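Local coordinates for aspartate aminotransferase, cytoplasmic (PDB 6JPK), which catalyses the pyridoxal-phosphate-dependent transfer of an amino group between L-aspartate and 2-oxoglutarate, giving oxaloacetate and L-glutamate, and works as a homodimer, at residues L76-K81 against I302-L307; P364-F369 against N402-E407; S96-A101 against K272-K277. The protein carries 1 engineered substitution. One frame throughout, in Å; residues are numbered along the deposited sequence.

Contact 1: residues L76-K81 against I302-L307; sequences LPRFTK and IAAEIL
The methyl group of Ala304 is the point on which Leu76, Arg78 and Phe79 converge, a worked example of how alanine lets two helices come close. Its CB lies 3.9 Å from Phe79 N and 4.2 Å from Leu76 CD2. The phenyl group of Phe79, with CG anti to the backbone N (chi1 167°), presents its edge to the neighbouring alanine, and CE1 stands 3.7 Å from Ala303 CB. Arg78 NH1 comes within 3.9 Å of Ala304 CB, obliquely to the guanidinium plane, while Leu76 CD2 sits over the centre of one guanidinium face. The charged end stops short of Glu305. One water lies between them and donates to Glu305 OE1 at 2.9 Å; its approach to Arg78 NH1 is suspiciously short, which leaves its exact place less certain. Around this shell, the axes of the local helical segments approach to 8.4 Å at 61°. Leu76, the N-cap residue of helix 77-87, is held through its N by Gln104, and Gln63 gives Glu305 OE1 a weak second bond. No direct hydrogen bond joins the segments, consistent with a contact carried mainly by apolar packing, where the charges, 4.4 Å apart from Arg78 NH1 to Glu305 OE1, probably attract weakly at the margin.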
loop_
_atom_site.group_PDB
_atom_site.type_symbol
_atom_site.label_atom_id
_atom_site.label_comp_id
_atom_site.label_asym_id
_atom_site.label_seq_id
_atom_site.Cartn_x
_atom_site.Cartn_y
_atom_site.Cartn_z
ATOM N N LEU A 76 2.383 4.154 -12.388
ATOM C CA LEU A 76 2.460 5.221 -13.379
ATOM C C LEU A 76 3.632 4.950 -14.315
ATOM O O LEU A 76 4.780 4.902 -13.852
ATOM C CB LEU A 76 2.629 6.562 -12.663
ATOM C CG LEU A 76 2.777 7.822 -13.508
ATOM C CD1 LEU A 76 1.447 8.174 -14.193
ATOM C CD2 LEU A 76 3.280 8.977 -12.644
ATOM N N PRO A 77 3.401 4.751 -15.617
ATOM C CA PRO A 77 4.498 4.283 -16.486
ATOM C C PRO A 77 5.693 5.218 -16.539
ATOM O O PRO A 77 6.836 4.745 -16.561
ATOM C CB PRO A 77 3.818 4.144 -17.857
ATOM C CG PRO A 77 2.375 3.882 -17.521
ATOM C CD PRO A 77 2.098 4.737 -16.305
ATOM N N ARG A 78 5.482 6.536 -16.553
ATOM C CA ARG A 78 6.647 7.409 -16.605
ATOM C C ARG A 78 7.401 7.423 -15.283
ATOM O O ARG A 78 8.567 7.833 -15.256
ATOM C CB ARG A 78 6.250 8.830 -17.008
ATOM C CG ARG A 78 5.070 9.389 -16.265
ATOM C CD ARG A 78 4.321 10.411 -17.141
ATOM N NE ARG A 78 3.113 10.897 -16.477
ATOM C CZ ARG A 78 3.137 11.772 -15.481
ATOM N NH1 ARG A 78 4.312 12.245 -15.062
ATOM N NH2 ARG A 78 2.002 12.173 -14.907
ATOM N N PHE A 79 6.760 6.994 -14.189
ATOM C CA PHE A 79 7.511 6.778 -12.958
ATOM C C PHE A 79 8.306 5.476 -13.007
ATOM O O PHE A 79 9.512 5.476 -12.743
ATOM C CB PHE A 79 6.589 6.774 -11.739
ATOM C CG PHE A 79 7.264 6.253 -10.482
ATOM C CD1 PHE A 79 8.176 7.041 -9.789
ATOM C CD2 PHE A 79 7.000 4.966 -10.014
ATOM C CE1 PHE A 79 8.804 6.561 -8.643
ATOM C CE2 PHE A 79 7.618 4.477 -8.856
ATOM C CZ PHE A 79 8.519 5.274 -8.176
ATOM N N THR A 80 7.651 4.345 -13.316
ATOM C CA THR A 80 8.378 3.079 -13.254
ATOM C C THR A 80 9.536 3.075 -14.243
ATOM O O THR A 80 10.614 2.547 -13.942
ATOM C CB THR A 80 7.458 1.880 -13.512
ATOM O OG1 THR A 80 6.884 1.987 -14.819
ATOM C CG2 THR A 80 6.343 1.775 -12.445
ATOM N N LYS A 81 9.348 3.680 -15.420
ATOM C CA LYS A 81 10.455 3.720 -16.372
ATOM C C LYS A 81 11.596 4.590 -15.849
ATOM O O LYS A 81 12.762 4.188 -15.895
ATOM C CB LYS A 81 9.981 4.220 -17.738
ATOM C CG LYS A 81 11.067 4.142 -18.830
ATOM C CD LYS A 81 10.580 4.740 -20.142
ATOM C CE LYS A 81 11.651 4.692 -21.227
ATOM N NZ LYS A 81 11.259 5.530 -22.403
ATOM N N ILE A 302 5.236 13.079 -8.482
ATOM C CA ILE A 302 6.290 14.014 -8.102
ATOM C C ILE A 302 7.644 13.488 -8.550
ATOM O O ILE A 302 8.426 14.204 -9.186
ATOM C CB ILE A 302 6.257 14.265 -6.581
ATOM C CG1 ILE A 302 5.062 15.141 -6.212
ATOM C CG2 ILE A 302 7.559 14.903 -6.099
ATOM C CD1 ILE A 302 4.845 15.244 -4.698
ATOM N N ALA A 303 7.918 12.213 -8.245
ATOM C CA ALA A 303 9.186 11.594 -8.605
ATOM C C ALA A 303 9.366 11.554 -10.115
ATOM O O ALA A 303 10.454 11.847 -10.628
ATOM C CB ALA A 303 9.260 10.182 -8.004
ATOM N N ALA A 304 8.303 11.207 -10.851
ATOM C CA ALA A 304 8.411 11.191 -12.304
ATOM C C ALA A 304 8.691 12.591 -12.832
ATOM O O ALA A 304 9.449 12.758 -13.792
ATOM C CB ALA A 304 7.137 10.626 -12.937
ATOM N N GLU A 305 8.101 13.614 -12.208
ATOM C CA GLU A 305 8.330 14.977 -12.686
ATOM C C GLU A 305 9.804 15.348 -12.552
ATOM O O GLU A 305 10.418 15.853 -13.496
ATOM C CB GLU A 305 7.443 15.964 -11.921
ATOM C CG GLU A 305 7.312 17.299 -12.597
ATOM C CD GLU A 305 6.566 17.213 -13.940
ATOM O OE1 GLU A 305 5.742 16.279 -14.139
ATOM O OE2 GLU A 305 6.818 18.083 -14.801
ATOM N N ILE A 306 10.390 15.071 -11.383
ATOM C CA ILE A 306 11.814 15.321 -11.173
ATOM C C ILE A 306 12.660 14.527 -12.164
ATOM O O ILE A 306 13.517 15.084 -12.864
ATOM C CB ILE A 306 12.200 14.984 -9.722
ATOM C CG1 ILE A 306 11.546 15.978 -8.748
ATOM C CG2 ILE A 306 13.712 14.966 -9.568
ATOM C CD1 ILE A 306 11.878 15.690 -7.274
ATOM N N LEU A 307 12.441 13.211 -12.227
ATOM C CA LEU A 307 13.357 12.332 -12.953
ATOM C C LEU A 307 13.351 12.598 -14.456
ATOM O O LEU A 307 14.375 12.399 -15.116
ATOM C CB LEU A 307 13.015 10.868 -12.657
ATOM C CG LEU A 307 13.288 10.462 -11.198
ATOM C CD1 LEU A 307 12.684 9.104 -10.830
ATOM C CD2 LEU A 307 14.780 10.461 -10.939
HETATM O O HOH W 1 4.612 13.786 -13.085
#

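Contact 2: residues P364-F369 against N402-E407; sequences PAQVQF and NHAVRE
Phe369 drives the rim of its ring into the flat side of His403, an edge-to-face aromatic pair that illustrates how a T-shaped contact can join two helices. The ring planes stand at 74° and the centroids are 4.9 Å apart. Phe369 CZ lies over the centre of the imidazole, 3.7 Å from His403 NE2, and CE1 lies beside it above the same ring. Both side chains leave their helices with CG anti to the backbone N (chi1 -173° for Phe369). The two cross at about a right angle. Tyr374 OH is hydrogen-bonded to His403 ND1, a bond that should limit rotation of the imidazole under the phenyl edge. Nearer the backbone, Phe369 CD1 rests 3.7 Å from Ala404 CB. On the exposed margin, Phe369 CE2 approaches Glu407 CG at 3.9 Å.

The segments belong to helices 364-374 and 394-407, the latter the last helix of this chain; both lie in the C-terminal part that forms the small domain in aminotransferases of this fold. They pack at 137°, closer to antiparallel than to perpendicular. Their local axes approach to 9.0 Å, and Gln366 and Ala404 have the nearest CA atoms.

Gln366 reaches past that alanine with its chain extended beyond CG. The Gln366 and Val405 side chains cross obliquely, Gln366 OE1 lying 4.1 Å from Val405 CG2, and Gln366 NE2 comes to 3.8 Å from Val405 CA. Both polar atoms of this buried amide find backbone partners next to the segments: NE2 donates to Leu408 O, just beyond the last helix, while OE1 accepts from Thr363 N immediately before helix 364-374.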
loop_
_atom_site.group_PDB
_atom_site.type_symbol
_atom_site.label_atom_id
_atom_site.label_comp_id
_atom_site.label_asym_id
_atom_site.label_seq_id
_atom_site.Cartn_x
_atom_site.Cartn_y
_atom_site.Cartn_z
ATOM N N PRO A 364 25.536 -1.889 25.656
ATOM C CA PRO A 364 24.251 -1.555 26.288
ATOM C C PRO A 364 24.390 -0.760 27.573
ATOM O O PRO A 364 23.583 0.148 27.809
ATOM C CB PRO A 364 23.609 -2.933 26.539
ATOM C CG PRO A 364 24.218 -3.822 25.510
ATOM C CD PRO A 364 25.643 -3.337 25.382
ATOM N N ALA A 365 25.376 -1.076 28.421
ATOM C CA ALA A 365 25.581 -0.274 29.624
ATOM C C ALA A 365 25.930 1.171 29.268
ATOM O O ALA A 365 25.458 2.115 29.918
ATOM C CB ALA A 365 26.676 -0.894 30.500
ATOM N N GLN A 366 26.750 1.361 28.235
ATOM C CA GLN A 366 27.136 2.709 27.838
ATOM C C GLN A 366 25.960 3.476 27.250
ATOM O O GLN A 366 25.813 4.680 27.498
ATOM C CB GLN A 366 28.290 2.636 26.843
ATOM C CG GLN A 366 29.557 2.165 27.521
ATOM C CD GLN A 366 30.635 1.734 26.560
ATOM O OE1 GLN A 366 30.414 1.646 25.353
ATOM N NE2 GLN A 366 31.820 1.462 27.098
ATOM N N VAL A 367 25.130 2.801 26.447
ATOM C CA VAL A 367 23.940 3.442 25.894
ATOM C C VAL A 367 22.998 3.854 27.018
ATOM O O VAL A 367 22.466 4.970 27.022
ATOM C CB VAL A 367 23.254 2.504 24.879
ATOM C CG1 VAL A 367 21.950 3.125 24.376
ATOM C CG2 VAL A 367 24.205 2.190 23.716
ATOM N N GLN A 368 22.796 2.967 28.000
ATOM C CA GLN A 368 21.926 3.293 29.131
ATOM C C GLN A 368 22.492 4.455 29.946
ATOM O O GLN A 368 21.742 5.302 30.434
ATOM C CB GLN A 368 21.729 2.057 30.022
ATOM C CG GLN A 368 20.736 2.260 31.159
ATOM C CD GLN A 368 19.306 2.413 30.659
ATOM O OE1 GLN A 368 18.957 1.946 29.573
ATOM N NE2 GLN A 368 18.475 3.086 31.445
ATOM N N PHE A 369 23.816 4.493 30.121
ATOM C CA PHE A 369 24.454 5.619 30.797
ATOM C C PHE A 369 24.185 6.925 30.048
ATOM O O PHE A 369 23.853 7.946 30.663
ATOM C CB PHE A 369 25.954 5.344 30.906
ATOM C CG PHE A 369 26.726 6.352 31.733
ATOM C CD1 PHE A 369 27.251 7.499 31.147
ATOM C CD2 PHE A 369 26.976 6.119 33.084
ATOM C CE1 PHE A 369 27.988 8.419 31.904
ATOM C CE2 PHE A 369 27.708 7.028 33.850
ATOM C CZ PHE A 369 28.213 8.178 33.259
ATOM N N ASN A 402 32.034 10.305 25.366
ATOM C CA ASN A 402 33.330 10.317 26.032
ATOM C C ASN A 402 33.195 9.859 27.477
ATOM O O ASN A 402 33.929 8.976 27.936
ATOM C CB ASN A 402 33.937 11.717 25.964
ATOM C CG ASN A 402 35.230 11.837 26.753
ATOM O OD1 ASN A 402 36.231 11.211 26.415
ATOM N ND2 ASN A 402 35.214 12.648 27.803
ATOM N N HIS A 403 32.227 10.427 28.197
ATOM C CA HIS A 403 32.031 10.069 29.599
ATOM C C HIS A 403 31.634 8.600 29.737
ATOM O O HIS A 403 32.175 7.872 30.576
ATOM C CB HIS A 403 30.973 10.986 30.204
ATOM C CG HIS A 403 30.875 10.917 31.693
ATOM N ND1 HIS A 403 30.048 11.748 32.418
ATOM C CD2 HIS A 403 31.496 10.118 32.594
ATOM C CE1 HIS A 403 30.161 11.461 33.705
ATOM N NE2 HIS A 403 31.029 10.471 33.838
ATOM N N ALA A 404 30.687 8.150 28.915
ATOM C CA ALA A 404 30.186 6.780 29.011
ATOM C C ALA A 404 31.298 5.760 28.771
ATOM O O ALA A 404 31.431 4.778 29.512
ATOM C CB ALA A 404 29.041 6.575 28.016
ATOM N N VAL A 405 32.110 5.977 27.740
ATOM C CA VAL A 405 33.169 5.029 27.416
ATOM C C VAL A 405 34.247 5.025 28.497
ATOM O O VAL A 405 34.744 3.962 28.889
ATOM C CB VAL A 405 33.748 5.345 26.029
ATOM C CG1 VAL A 405 35.056 4.564 25.787
ATOM C CG2 VAL A 405 32.714 5.018 24.969
ATOM N N ARG A 406 34.626 6.204 28.999
ATOM C CA ARG A 406 35.635 6.273 30.051
ATOM C C ARG A 406 35.134 5.646 31.343
ATOM O O ARG A 406 35.907 5.025 32.079
ATOM C CB ARG A 406 36.037 7.726 30.308
ATOM C CG ARG A 406 36.923 8.324 29.247
ATOM C CD ARG A 406 37.111 9.805 29.498
ATOM N NE ARG A 406 38.021 10.429 28.534
ATOM C CZ ARG A 406 39.345 10.393 28.641
ATOM N NH1 ARG A 406 39.906 9.740 29.649
ATOM N NH2 ARG A 406 40.111 10.993 27.738
ATOM N N GLU A 407 33.855 5.836 31.652
ATOM C CA GLU A 407 33.313 5.365 32.916
ATOM C C GLU A 407 33.050 3.863 32.900
ATOM O O GLU A 407 33.219 3.201 33.929
ATOM C CB GLU A 407 32.032 6.135 33.235
ATOM C CG GLU A 407 31.311 5.713 34.505
ATOM C CD GLU A 407 32.083 6.027 35.777
ATOM O OE1 GLU A 407 33.087 6.774 35.720
ATOM O OE2 GLU A 407 31.674 5.512 36.843
#

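Contact 3: residues S96-A101 against K272-K277; sequences SEDRVA and KDASTK
Lys277 and Asp98 form the salt bridge that ties the two segments, with Lys277 NZ donating to Asp98 OD1 at 2.9 Å. The ammonium group meets the oxygen from above the carboxylate plane, 36° out of it, and the two side chains cross at about a right angle. Lys277 is bent at chi2 and chi3 (-84° and -67°), and folds over the loop and the start of the strand on its way: CG lies 3.4 Å from Ala101 N and CE comes near Asp98 O. Asp98 has positive phi at the Schellman motif that ends helix 93-96, a case in which the close of one helix supplies the ion partner for the start of another.

That second helix is capped by Asp273, whose OD1 accepts from Thr276 N at 2.9 Å, nearly in line with the C-O bond. Beside the cap, Ala274 CA makes a C-H...O contact of 3.4 Å with Asp98 O. Arg99 packs against the turn before the helix: its CG is 3.9 Å from Asp273 CA, and Lys272 O lies over one face of the guanidinium. Arg99 NH1 reaches back in a weak salt bridge to Glu97 OE1, 3.3 Å away in the guanidinium plane, while NE donates to Ala271 O. Lys272 and Thr276 also touch the second subunit.

Packing closes at Ala101, where CB is 3.8 Å from Lys277 CG. Here strand 100-106, outermost within this chain in the large mixed sheet, pairs antiparallel with 264-270, and the turn after 264-270 leads into helix 274-289.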
loop_
_atom_site.group_PDB
_atom_site.type_symbol
_atom_site.label_atom_id
_atom_site.label_comp_id
_atom_site.label_asym_id
_atom_site.label_seq_id
_atom_site.Cartn_x
_atom_site.Cartn_y
_atom_site.Cartn_z
ATOM N N SER A 96 16.001 -0.430 -22.827
ATOM C CA SER A 96 15.630 -0.379 -24.236
ATOM C C SER A 96 15.430 -1.775 -24.818
ATOM O O SER A 96 14.627 -1.948 -25.740
ATOM C CB SER A 96 16.673 0.417 -25.038
ATOM O OG SER A 96 17.953 -0.180 -25.003
ATOM N N GLU A 97 16.115 -2.787 -24.284
ATOM C CA GLU A 97 15.816 -4.165 -24.658
ATOM C C GLU A 97 14.573 -4.717 -23.967
ATOM O O GLU A 97 14.237 -5.884 -24.187
ATOM C CB GLU A 97 17.010 -5.073 -24.352
ATOM C CG GLU A 97 18.251 -4.788 -25.194
ATOM C CD GLU A 97 19.460 -5.620 -24.765
ATOM O OE1 GLU A 97 19.258 -6.705 -24.169
ATOM O OE2 GLU A 97 20.612 -5.196 -25.022
ATOM N N ASP A 98 13.901 -3.931 -23.119
ATOM C CA ASP A 98 12.660 -4.369 -22.466
ATOM C C ASP A 98 12.917 -5.551 -21.527
ATOM O O ASP A 98 12.137 -6.505 -21.468
ATOM C CB ASP A 98 11.587 -4.721 -23.511
ATOM C CG ASP A 98 10.187 -4.842 -22.916
ATOM O OD1 ASP A 98 9.837 -4.035 -22.029
ATOM O OD2 ASP A 98 9.429 -5.738 -23.358
ATOM N N ARG A 99 14.019 -5.494 -20.783
ATOM C CA ARG A 99 14.393 -6.579 -19.885
ATOM C C ARG A 99 14.076 -6.314 -18.413
ATOM O O ARG A 99 14.327 -7.193 -17.579
ATOM C CB ARG A 99 15.888 -6.890 -20.037
ATOM C CG ARG A 99 16.229 -7.721 -21.280
ATOM C CD ARG A 99 17.742 -7.745 -21.531
ATOM N NE ARG A 99 18.471 -8.263 -20.380
ATOM C CZ ARG A 99 19.797 -8.289 -20.286
ATOM N NH1 ARG A 99 20.546 -7.818 -21.288
ATOM N NH2 ARG A 99 20.370 -8.783 -19.194
ATOM N N VAL A 100 13.532 -5.152 -18.052
ATOM C CA VAL A 100 13.269 -4.838 -16.645
ATOM C C VAL A 100 11.762 -4.843 -16.423
ATOM O O VAL A 100 11.028 -4.095 -17.078
ATOM C CB VAL A 100 13.891 -3.492 -16.227
ATOM C CG1 VAL A 100 13.663 -3.232 -14.733
ATOM C CG2 VAL A 100 15.375 -3.468 -16.527
ATOM N N ALA A 101 11.297 -5.708 -15.521
ATOM C CA ALA A 101 9.909 -5.696 -15.063
ATOM C C ALA A 101 9.849 -4.811 -13.824
ATOM O O ALA A 101 10.460 -5.131 -12.805
ATOM C CB ALA A 101 9.417 -7.110 -14.751
ATOM N N LYS A 272 16.889 -11.729 -18.122
ATOM C CA LYS A 272 17.855 -11.944 -19.187
ATOM C C LYS A 272 17.246 -11.715 -20.564
ATOM O O LYS A 272 17.988 -11.508 -21.524
ATOM C CB LYS A 272 18.440 -13.357 -19.103
ATOM C CG LYS A 272 19.337 -13.561 -17.887
ATOM C CD LYS A 272 19.636 -15.021 -17.665
ATOM C CE LYS A 272 20.628 -15.536 -18.685
ATOM N NZ LYS A 272 21.999 -15.127 -18.318
ATOM N N ASP A 273 15.921 -11.747 -20.684
ATOM C CA ASP A 273 15.287 -11.480 -21.970
ATOM C C ASP A 273 13.868 -10.975 -21.742
ATOM O O ASP A 273 13.279 -11.168 -20.670
ATOM C CB ASP A 273 15.285 -12.720 -22.865
ATOM C CG ASP A 273 14.716 -13.926 -22.173
ATOM O OD1 ASP A 273 13.495 -13.908 -21.893
ATOM O OD2 ASP A 273 15.491 -14.886 -21.907
ATOM N N ALA A 274 13.331 -10.336 -22.784
ATOM C CA ALA A 274 12.022 -9.699 -22.694
ATOM C C ALA A 274 10.927 -10.719 -22.417
ATOM O O ALA A 274 9.964 -10.427 -21.700
ATOM C CB ALA A 274 11.721 -8.936 -23.993
ATOM N N SER A 275 11.051 -11.912 -23.001
ATOM C CA SER A 275 10.061 -12.964 -22.798
ATOM C C SER A 275 9.872 -13.277 -21.314
ATOM O O SER A 275 8.744 -13.295 -20.807
ATOM C CB SER A 275 10.484 -14.218 -23.561
ATOM O OG SER A 275 9.534 -15.243 -23.356
ATOM N N THR A 276 10.967 -13.517 -20.595
ATOM C CA THR A 276 10.844 -13.820 -19.167
ATOM C C THR A 276 10.429 -12.585 -18.365
ATOM O O THR A 276 9.674 -12.701 -17.388
ATOM C CB THR A 276 12.167 -14.389 -18.654
ATOM O OG1 THR A 276 12.499 -15.553 -19.418
ATOM C CG2 THR A 276 12.097 -14.741 -17.148
ATOM N N LYS A 277 10.894 -11.401 -18.775
ATOM C CA LYS A 277 10.418 -10.158 -18.175
ATOM C C LYS A 277 8.896 -10.118 -18.142
ATOM O O LYS A 277 8.290 -9.793 -17.117
ATOM C CB LYS A 277 10.977 -8.963 -18.956
ATOM C CG LYS A 277 10.756 -7.607 -18.289
ATOM C CD LYS A 277 9.392 -7.003 -18.571
ATOM C CE LYS A 277 9.233 -6.618 -20.014
ATOM N NZ LYS A 277 8.190 -5.556 -20.155
#

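Overall arrangement
The three contacts share no segment and all are partly buried. Contact 1 has three buried residues of six touching; contacts 2 and 3 have two each, of six and of nine, and contact 3 alone touches the second subunit. Contacts 1 and 3 are neighbours, centres about 19 Å apart: strand 100-106, entered in contact 3, also touches Phe79 and Thr80, and helices 274-289 and 297-308 are consecutive. Contact 2 lies across the chain's centre, about 47 Å from contact 1 and 53 Å from contact 3, centre to centre. Helix packing on alanines serves contacts 1 and 2, with an aromatic pair in the latter, whereas contact 3, joining a helix C-terminus to a capped helix N-terminus, uses a direct salt bridge.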